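Local coordinates for inner membrane lipoprotein SadB (Salmonella enterica, PDB 4C47) that is a trimeric inner-membrane lipoprotein required for proper surface display of the autotransporter adhesin SadA, and may take a direct part in its biogenesis, at residues Y82-N87 / G91-I96. Residues are numbered along the deposited sequence; the frame is centred on the assembly and turned at random.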
ATOM      1  N   TYR A  82       8.390 -26.536 -11.175  1.00 50.87           N
ATOM      2  CA  TYR A  82       7.954 -25.368 -11.942  1.00 51.27           C
ATOM      3  C   TYR A  82       7.967 -24.105 -11.089  1.00 56.93           C
ATOM      4  O   TYR A  82       7.659 -24.150  -9.897  1.00 50.71           O
ATOM      5  CB  TYR A  82       6.532 -25.575 -12.478  1.00 50.91           C
ATOM      6  CG  TYR A  82       6.417 -26.559 -13.624  1.00 52.03           C
ATOM      7  CD1 TYR A  82       7.356 -26.581 -14.647  1.00 40.41           C
ATOM      8  CD2 TYR A  82       5.367 -27.469 -13.679  1.00 49.01           C
ATOM      9  CE1 TYR A  82       7.251 -27.480 -15.694  1.00 49.71           C
ATOM     10  CE2 TYR A  82       5.256 -28.373 -14.717  1.00 46.71           C
ATOM     11  CZ  TYR A  82       6.200 -28.373 -15.724  1.00 55.36           C
ATOM     12  OH  TYR A  82       6.095 -29.273 -16.760  1.00 59.07           O
ATOM     13  N   PHE A  83       8.319 -22.982 -11.705  1.00 51.61           N
ATOM     14  CA  PHE A  83       8.146 -21.672 -11.083  1.00 44.74           C
ATOM     15  C   PHE A  83       7.973 -20.581 -12.143  1.00 51.67           C
ATOM     16  O   PHE A  83       8.314 -20.775 -13.305  1.00 52.50           O
ATOM     17  CB  PHE A  83       9.311 -21.337 -10.139  1.00 47.95           C
ATOM     18  CG  PHE A  83      10.629 -21.125 -10.836  1.00 48.87           C
ATOM     19  CD1 PHE A  83      11.493 -22.188 -11.050  1.00 47.28           C
ATOM     20  CD2 PHE A  83      11.012 -19.861 -11.260  1.00 48.41           C
ATOM     21  CE1 PHE A  83      12.707 -21.999 -11.680  1.00 53.26           C
ATOM     22  CE2 PHE A  83      12.226 -19.661 -11.894  1.00 47.10           C
ATOM     23  CZ  PHE A  83      13.076 -20.734 -12.105  1.00 55.96           C
ATOM     24  N   ILE A  84       7.441 -19.434 -11.736  1.00 56.68           N
ATOM     25  CA  ILE A  84       7.187 -18.341 -12.662  1.00 47.81           C
ATOM     26  C   ILE A  84       7.842 -17.052 -12.178  1.00 49.49           C
ATOM     27  O   ILE A  84       7.777 -16.719 -10.993  1.00 57.40           O
ATOM     28  CB  ILE A  84       5.667 -18.093 -12.838  1.00 55.62           C
ATOM     29  CG1 ILE A  84       4.979 -19.312 -13.459  1.00 55.62           C
ATOM     30  CG2 ILE A  84       5.415 -16.861 -13.692  1.00 50.00           C
ATOM     31  CD1 ILE A  84       5.150 -19.426 -14.954  1.00 60.93           C
ATOM     32  N   ILE A  85       8.488 -16.340 -13.096  1.00 52.44           N
ATOM     33  CA  ILE A  85       8.975 -14.993 -12.825  1.00 49.54           C
ATOM     34  C   ILE A  85       8.235 -14.000 -13.716  1.00 54.54           C
ATOM     35  O   ILE A  85       8.273 -14.105 -14.941  1.00 51.29           O
ATOM     36  CB  ILE A  85      10.486 -14.859 -13.084  1.00 47.53           C
ATOM     37  CG1 ILE A  85      11.268 -15.924 -12.318  1.00 48.04           C
ATOM     38  CG2 ILE A  85      10.960 -13.467 -12.703  1.00 45.32           C
ATOM     39  CD1 ILE A  85      12.759 -15.918 -12.629  1.00 54.98           C
ATOM     40  N   ASN A  86       7.564 -13.036 -13.099  1.00 44.19           N
ATOM     41  CA  ASN A  86       6.764 -12.064 -13.838  1.00 49.07           C
ATOM     42  C   ASN A  86       6.808 -10.708 -13.149  1.00 57.75           C
ATOM     43  O   ASN A  86       6.340 -10.565 -12.019  1.00 61.35           O
ATOM     44  CB  ASN A  86       5.317 -12.564 -13.975  1.00 52.48           C
ATOM     45  CG  ASN A  86       4.466 -11.687 -14.889  1.00 62.88           C
ATOM     46  OD1 ASN A  86       4.631 -10.467 -14.947  1.00 79.20           O
ATOM     47  ND2 ASN A  86       3.543 -12.314 -15.603  1.00 61.81           N
ATOM     48  N   ASN A  87       7.371  -9.715 -13.833  1.00 60.17           N
ATOM     49  CA  ASN A  87       7.510  -8.377 -13.264  1.00 50.06           C
ATOM     50  C   ASN A  87       6.544  -7.359 -13.862  1.00 55.31           C
ATOM     51  O   ASN A  87       6.670  -6.155 -13.629  1.00 67.12           O
ATOM     52  CB  ASN A  87       8.952  -7.878 -13.392  1.00 51.32           C
ATOM     53  CG  ASN A  87       9.427  -7.799 -14.838  1.00 61.35           C
ATOM     54  OD1 ASN A  87       8.656  -8.012 -15.776  1.00 63.87           O
ATOM     55  ND2 ASN A  87      10.705  -7.483 -15.020  1.00 58.63           N
ATOM     56  N   GLY A  91       7.514 -12.122 -18.841  1.00 52.49           N
ATOM     57  CA  GLY A  91       7.087 -13.338 -18.178  1.00 42.13           C
ATOM     58  C   GLY A  91       7.959 -14.514 -18.570  1.00 45.47           C
ATOM     59  O   GLY A  91       8.171 -14.784 -19.753  1.00 52.00           O
ATOM     60  N   LEU A  92       8.471 -15.214 -17.565  1.00 43.06           N
ATOM     61  CA  LEU A  92       9.326 -16.369 -17.770  1.00 42.50           C
ATOM     62  C   LEU A  92       8.801 -17.517 -16.932  1.00 45.93           C
ATOM     63  O   LEU A  92       8.336 -17.311 -15.812  1.00 53.70           O
ATOM     64  CB  LEU A  92      10.764 -16.062 -17.340  1.00 44.89           C
ATOM     65  CG  LEU A  92      11.528 -14.931 -18.032  1.00 51.31           C
ATOM     66  CD1 LEU A  92      12.925 -14.816 -17.444  1.00 49.07           C
ATOM     67  CD2 LEU A  92      11.600 -15.162 -19.530  1.00 47.46           C
ATOM     68  N   ALA A  93       8.861 -18.728 -17.471  1.00 42.89           N
ATOM     69  CA  ALA A  93       8.627 -19.911 -16.650  1.00 44.42           C
ATOM     70  C   ALA A  93       9.943 -20.650 -16.511  1.00 48.59           C
ATOM     71  O   ALA A  93      10.840 -20.479 -17.332  1.00 49.77           O
ATOM     72  CB  ALA A  93       7.560 -20.815 -17.261  1.00 39.23           C
ATOM     73  N   GLY A  94      10.061 -21.469 -15.475  1.00 54.51           N
ATOM     74  CA  GLY A  94      11.282 -22.210 -15.242  1.00 50.93           C
ATOM     75  C   GLY A  94      11.006 -23.584 -14.675  1.00 58.06           C
ATOM     76  O   GLY A  94      10.069 -23.765 -13.896  1.00 58.00           O
ATOM     77  N   ARG A  95      11.818 -24.558 -15.073  1.00 45.67           N
ATOM     78  CA  ARG A  95      11.710 -25.905 -14.526  1.00 46.50           C
ATOM     79  C   ARG A  95      13.080 -26.400 -14.070  1.00 54.70           C
ATOM     80  O   ARG A  95      14.060 -26.337 -14.818  1.00 57.06           O
ATOM     81  CB  ARG A  95      11.083 -26.868 -15.543  1.00 54.17           C
ATOM     82  CG  ARG A  95      11.852 -27.003 -16.854  1.00 52.46           C
ATOM     83  CD  ARG A  95      11.060 -27.777 -17.897  1.00 54.63           C
ATOM     84  NE  ARG A  95      11.857 -28.026 -19.095  1.00 60.81           N
ATOM     85  CZ  ARG A  95      11.377 -28.516 -20.233  1.00 58.88           C
ATOM     86  NH1 ARG A  95      10.090 -28.810 -20.349  1.00 49.40           N
ATOM     87  NH2 ARG A  95      12.193 -28.704 -21.260  1.00 51.33           N
ATOM     88  N   ILE A  96      13.145 -26.875 -12.830  1.00 52.58           N
ATOM     89  CA  ILE A  96      14.402 -27.326 -12.251  1.00 50.93           C
ATOM     90  C   ILE A  96      14.691 -28.775 -12.637  1.00 56.80           C
ATOM     91  O   ILE A  96      13.936 -29.683 -12.294  1.00 57.06           O
ATOM     92  CB  ILE A  96      14.402 -27.185 -10.718  1.00 52.29           C
ATOM     93  CG1 ILE A  96      14.188 -25.723 -10.320  1.00 47.18           C
ATOM     94  CG2 ILE A  96      15.702 -27.709 -10.145  1.00 56.24           C
ATOM     95  CD1 ILE A  96      14.286 -25.476  -8.833  1.00 53.30           C
TER
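F83 lays its ring over G94, its antiparallel partner, while their backbones exchange two hydrogen bonds. With chi1 at 67°, CG of F83 sits between its own backbone N and carbonyl carbon, which carries the ring across to segment 91-96. From CB outward, CG and CD1 pass the carbonyl of G94, CD1 lying 3.6 Å from G94 O; CE1 reaches G94 C and CA, and CZ also rests on that CA. G94 CA thus makes a CH-pi contact, 4.0 Å from the ring centroid of F83 and 19° off its normal. Past the rim, F83 CE1 meets I96 CG1 edge-on at 4.2 Å. The opposite edge, CD2 and CE2, faces I85 CG1, in the ring plane and 3.9 Å from F83 CE2. The second hydrogen-bonded pair, I85 and L92, is joined by straighter N-H···O bonds than F83 and G94, and its side chains share the F83 face, where I185 of strand 180-186 touches both. On the other face, I84 CD1 packs on A93 CB (3.6 Å). Y82 CD1 rests on R95 CB at 3.8 Å, ring and extended arginine running side by side with their planes nearly coplanar; the guanidinium continues to a salt bridge with D111 and a cation-pi contact with W163. A neighbouring subunit covers part of this face, its F192 meeting the Y82 ring edge-to-face. The pairing forms an antiparallel beta hairpin whose first strand is outermost in its sheet within this chain, with F83, I85 and L92 in the hydrophobic interior of the C-terminal beta-sandwich domain.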